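Protein-glutamine gamma-glutamyltransferase 2 (Pagrus major, PDB 1G0D) catalyses calcium-dependent cross-linking of proteins, joining peptide-bound glutamine to lysine side chains or other primary amines. Local coordinates at residues A[622-628]-A[659-663]. Coordinates in Å, arbitrary orientation, origin at the centre of the assembly. Residues are numbered along the deposited sequence.
Sequences LEGAGLL and RKLLV
Two antiparallel strands can stay coupled after their direct pairing ends, and 622-624 with 659-663 illustrates how. They run at 157°, axes 4.7 Å apart. In the hydrogen-bonded pair, Glu623 N donates to Leu662 O at 3.0 Å and Leu662 N to Glu623 O at 2.8 Å; Leu622 and Val663 form the adjoining non-hydrogen-bonded pair, CA atoms 4.7 Å apart. Beyond Gly624 the chain turns away, and a water accepts from Ala625 N at 2.5 Å and donates to Lys660 O at 3.0 Å. Arg659, the residue most covered, closes this end, with Gly626 CA over one guanidinium face and Arg659 NH2 weakly hydrogen-bonded to Ala625 O at 3.1 Å. Gly626 (phi 78°) has no CB to collide with that guanidinium. Leu661 and Leu622 share the opposite sheet face from Glu623 and Leu662. The t rotamer of Leu661 sets its CD1 4.0 Å from Leu628 CD1 and its CD2 4.3 Å from Leu622 CD1. Leu622 CD1 lies 3.5 Å from Val663 CG2; Leu627 CD1 meets Leu661 CB at 3.8 Å. Leu622, Leu627 and Leu628 pack on Leu649 and Phe651 of strand 644-651, whereas Glu623 turns to Thr250 of the catalytic core. Leu627 N and Leu628 N both donate to Gly624 O (2.9 and 3.0 Å), and Gly624 N to Leu628 O (2.8 Å), a classic beta bulge within the C-terminal immunoglobulin-like beta-sandwich.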
ATOM      1  N   LEU A 622      12.769   8.984 -13.153  1.00 19.71           N
ATOM      2  CA  LEU A 622      13.104   9.585 -11.861  1.00 18.04           C
ATOM      3  C   LEU A 622      11.961  10.368 -11.236  1.00 17.43           C
ATOM      4  O   LEU A 622      11.213  11.040 -11.932  1.00 22.69           O
ATOM      5  CB  LEU A 622      14.287  10.546 -11.993  1.00 17.01           C
ATOM      6  CG  LEU A 622      15.644  10.325 -12.662  1.00 18.13           C
ATOM      7  CD1 LEU A 622      16.726  10.525 -11.631  1.00 18.84           C
ATOM      8  CD2 LEU A 622      15.753   8.980 -13.258  1.00 17.81           C
ATOM      9  N   GLU A 623      11.817  10.285  -9.917  1.00 15.54           N
ATOM     10  CA  GLU A 623      10.776  11.040  -9.244  1.00 14.96           C
ATOM     11  C   GLU A 623      11.061  11.189  -7.759  1.00 17.52           C
ATOM     12  O   GLU A 623      11.828  10.418  -7.179  1.00 18.99           O
ATOM     13  CB  GLU A 623       9.438  10.362  -9.427  1.00 12.29           C
ATOM     14  CG  GLU A 623       9.199   9.319  -8.395  1.00 16.02           C
ATOM     15  CD  GLU A 623       7.766   8.887  -8.363  1.00 20.81           C
ATOM     16  OE1 GLU A 623       6.880   9.764  -8.254  1.00 23.27           O
ATOM     17  OE2 GLU A 623       7.528   7.666  -8.461  1.00 22.07           O
ATOM     18  N   GLY A 624      10.429  12.189  -7.149  1.00 19.10           N
ATOM     19  CA  GLY A 624      10.597  12.411  -5.726  1.00 19.11           C
ATOM     20  C   GLY A 624       9.585  13.425  -5.229  1.00 20.69           C
ATOM     21  O   GLY A 624       9.438  14.470  -5.857  1.00 20.79           O
ATOM     22  N   ALA A 625       8.857  13.108  -4.149  1.00 20.62           N
ATOM     23  CA  ALA A 625       7.880  14.028  -3.562  1.00 18.01           C
ATOM     24  C   ALA A 625       8.711  15.249  -3.243  1.00 19.47           C
ATOM     25  O   ALA A 625       9.759  15.119  -2.606  1.00 17.71           O
ATOM     26  CB  ALA A 625       7.312  13.453  -2.266  1.00 14.30           C
ATOM     27  N   GLY A 626       8.292  16.417  -3.713  1.00 18.81           N
ATOM     28  CA  GLY A 626       9.051  17.616  -3.411  1.00 17.92           C
ATOM     29  C   GLY A 626      10.319  17.862  -4.203  1.00 20.82           C
ATOM     30  O   GLY A 626      10.884  18.953  -4.104  1.00 21.09           O
ATOM     31  N   LEU A 627      10.787  16.866  -4.965  1.00 22.73           N
ATOM     32  CA  LEU A 627      11.994  16.991  -5.815  1.00 19.60           C
ATOM     33  C   LEU A 627      11.557  17.113  -7.300  1.00 21.79           C
ATOM     34  O   LEU A 627      11.802  18.133  -7.935  1.00 25.67           O
ATOM     35  CB  LEU A 627      12.928  15.782  -5.644  1.00 16.24           C
ATOM     36  CG  LEU A 627      13.662  15.621  -4.305  1.00 18.58           C
ATOM     37  CD1 LEU A 627      14.782  14.566  -4.420  1.00 16.71           C
ATOM     38  CD2 LEU A 627      14.231  16.971  -3.886  1.00 19.21           C
ATOM     39  N   LEU A 628      10.941  16.064  -7.859  1.00 22.05           N
ATOM     40  CA  LEU A 628      10.414  16.103  -9.226  1.00 17.55           C
ATOM     41  C   LEU A 628       9.359  15.070  -9.522  1.00 18.33           C
ATOM     42  O   LEU A 628       9.267  14.025  -8.876  1.00 16.26           O
ATOM     43  CB  LEU A 628      11.482  15.955 -10.298  1.00 16.83           C
ATOM     44  CG  LEU A 628      12.698  15.032 -10.359  1.00 25.94           C
ATOM     45  CD1 LEU A 628      12.350  13.629 -10.327  1.00 25.38           C
ATOM     46  CD2 LEU A 628      13.409  15.271 -11.674  1.00 24.16           C
ATOM     47  N   ARG A 659      14.319  14.981   1.515  1.00 17.24           N
ATOM     48  CA  ARG A 659      13.560  14.293   0.503  1.00 15.04           C
ATOM     49  C   ARG A 659      14.304  13.107  -0.046  1.00 16.19           C
ATOM     50  O   ARG A 659      15.506  12.968   0.147  1.00 16.62           O
ATOM     51  CB  ARG A 659      13.214  15.290  -0.594  1.00 15.44           C
ATOM     52  CG  ARG A 659      12.929  16.684  -0.054  1.00 15.29           C
ATOM     53  CD  ARG A 659      11.908  17.412  -0.892  1.00 19.04           C
ATOM     54  NE  ARG A 659      10.929  18.130  -0.090  1.00 22.63           N
ATOM     55  CZ  ARG A 659       9.825  17.591   0.425  1.00 24.86           C
ATOM     56  NH1 ARG A 659       8.992  18.325   1.145  1.00 24.94           N
ATOM     57  NH2 ARG A 659       9.546  16.320   0.228  1.00 29.99           N
ATOM     58  N   LYS A 660      13.563  12.232  -0.701  1.00 15.88           N
ATOM     59  CA  LYS A 660      14.118  11.007  -1.272  1.00 17.83           C
ATOM     60  C   LYS A 660      13.905  10.954  -2.810  1.00 20.45           C
ATOM     61  O   LYS A 660      12.788  11.234  -3.318  1.00 18.22           O
ATOM     62  CB  LYS A 660      13.470   9.802  -0.568  1.00 14.94           C
ATOM     63  CG  LYS A 660      13.635   9.816   0.949  1.00 18.70           C
ATOM     64  CD  LYS A 660      14.600   8.725   1.395  1.00 25.92           C
ATOM     65  CE  LYS A 660      15.277   9.026   2.727  1.00 22.56           C
ATOM     66  NZ  LYS A 660      14.256   9.510   3.686  1.00 33.14           N
ATOM     67  N   LEU A 661      14.984  10.653  -3.544  1.00 20.46           N
ATOM     68  CA  LEU A 661      14.922  10.594  -5.005  1.00 18.66           C
ATOM     69  C   LEU A 661      14.894   9.143  -5.353  1.00 18.89           C
ATOM     70  O   LEU A 661      15.763   8.367  -4.914  1.00 20.15           O
ATOM     71  CB  LEU A 661      16.121  11.282  -5.645  1.00 14.55           C
ATOM     72  CG  LEU A 661      16.118  11.321  -7.168  1.00 18.11           C
ATOM     73  CD1 LEU A 661      14.927  12.096  -7.702  1.00 14.35           C
ATOM     74  CD2 LEU A 661      17.438  11.931  -7.637  1.00 17.29           C
ATOM     75  N   LEU A 662      13.857   8.785  -6.110  1.00 18.85           N
ATOM     76  CA  LEU A 662      13.611   7.399  -6.525  1.00 19.56           C
ATOM     77  C   LEU A 662      13.868   7.170  -8.020  1.00 18.00           C
ATOM     78  O   LEU A 662      13.561   8.012  -8.871  1.00 17.62           O
ATOM     79  CB  LEU A 662      12.166   6.990  -6.191  1.00 15.99           C
ATOM     80  CG  LEU A 662      11.748   6.738  -4.743  1.00 18.01           C
ATOM     81  CD1 LEU A 662      12.037   7.925  -3.848  1.00 17.54           C
ATOM     82  CD2 LEU A 662      10.279   6.499  -4.743  1.00 20.53           C
ATOM     83  N   VAL A 663      14.463   6.027  -8.334  1.00 17.92           N
ATOM     84  CA  VAL A 663      14.754   5.704  -9.709  1.00 17.50           C
ATOM     85  C   VAL A 663      14.530   4.229 -10.062  1.00 18.60           C
ATOM     86  O   VAL A 663      14.856   3.301  -9.298  1.00 15.52           O
ATOM     87  CB  VAL A 663      16.210   6.112 -10.057  1.00 17.66           C
ATOM     88  CG1 VAL A 663      16.501   5.826 -11.503  1.00 13.79           C
ATOM     89  CG2 VAL A 663      16.405   7.583  -9.780  1.00 19.76           C
TER
HETATM   90  O   HOH W   1       9.777  10.970  -3.144  1.00 11.38           O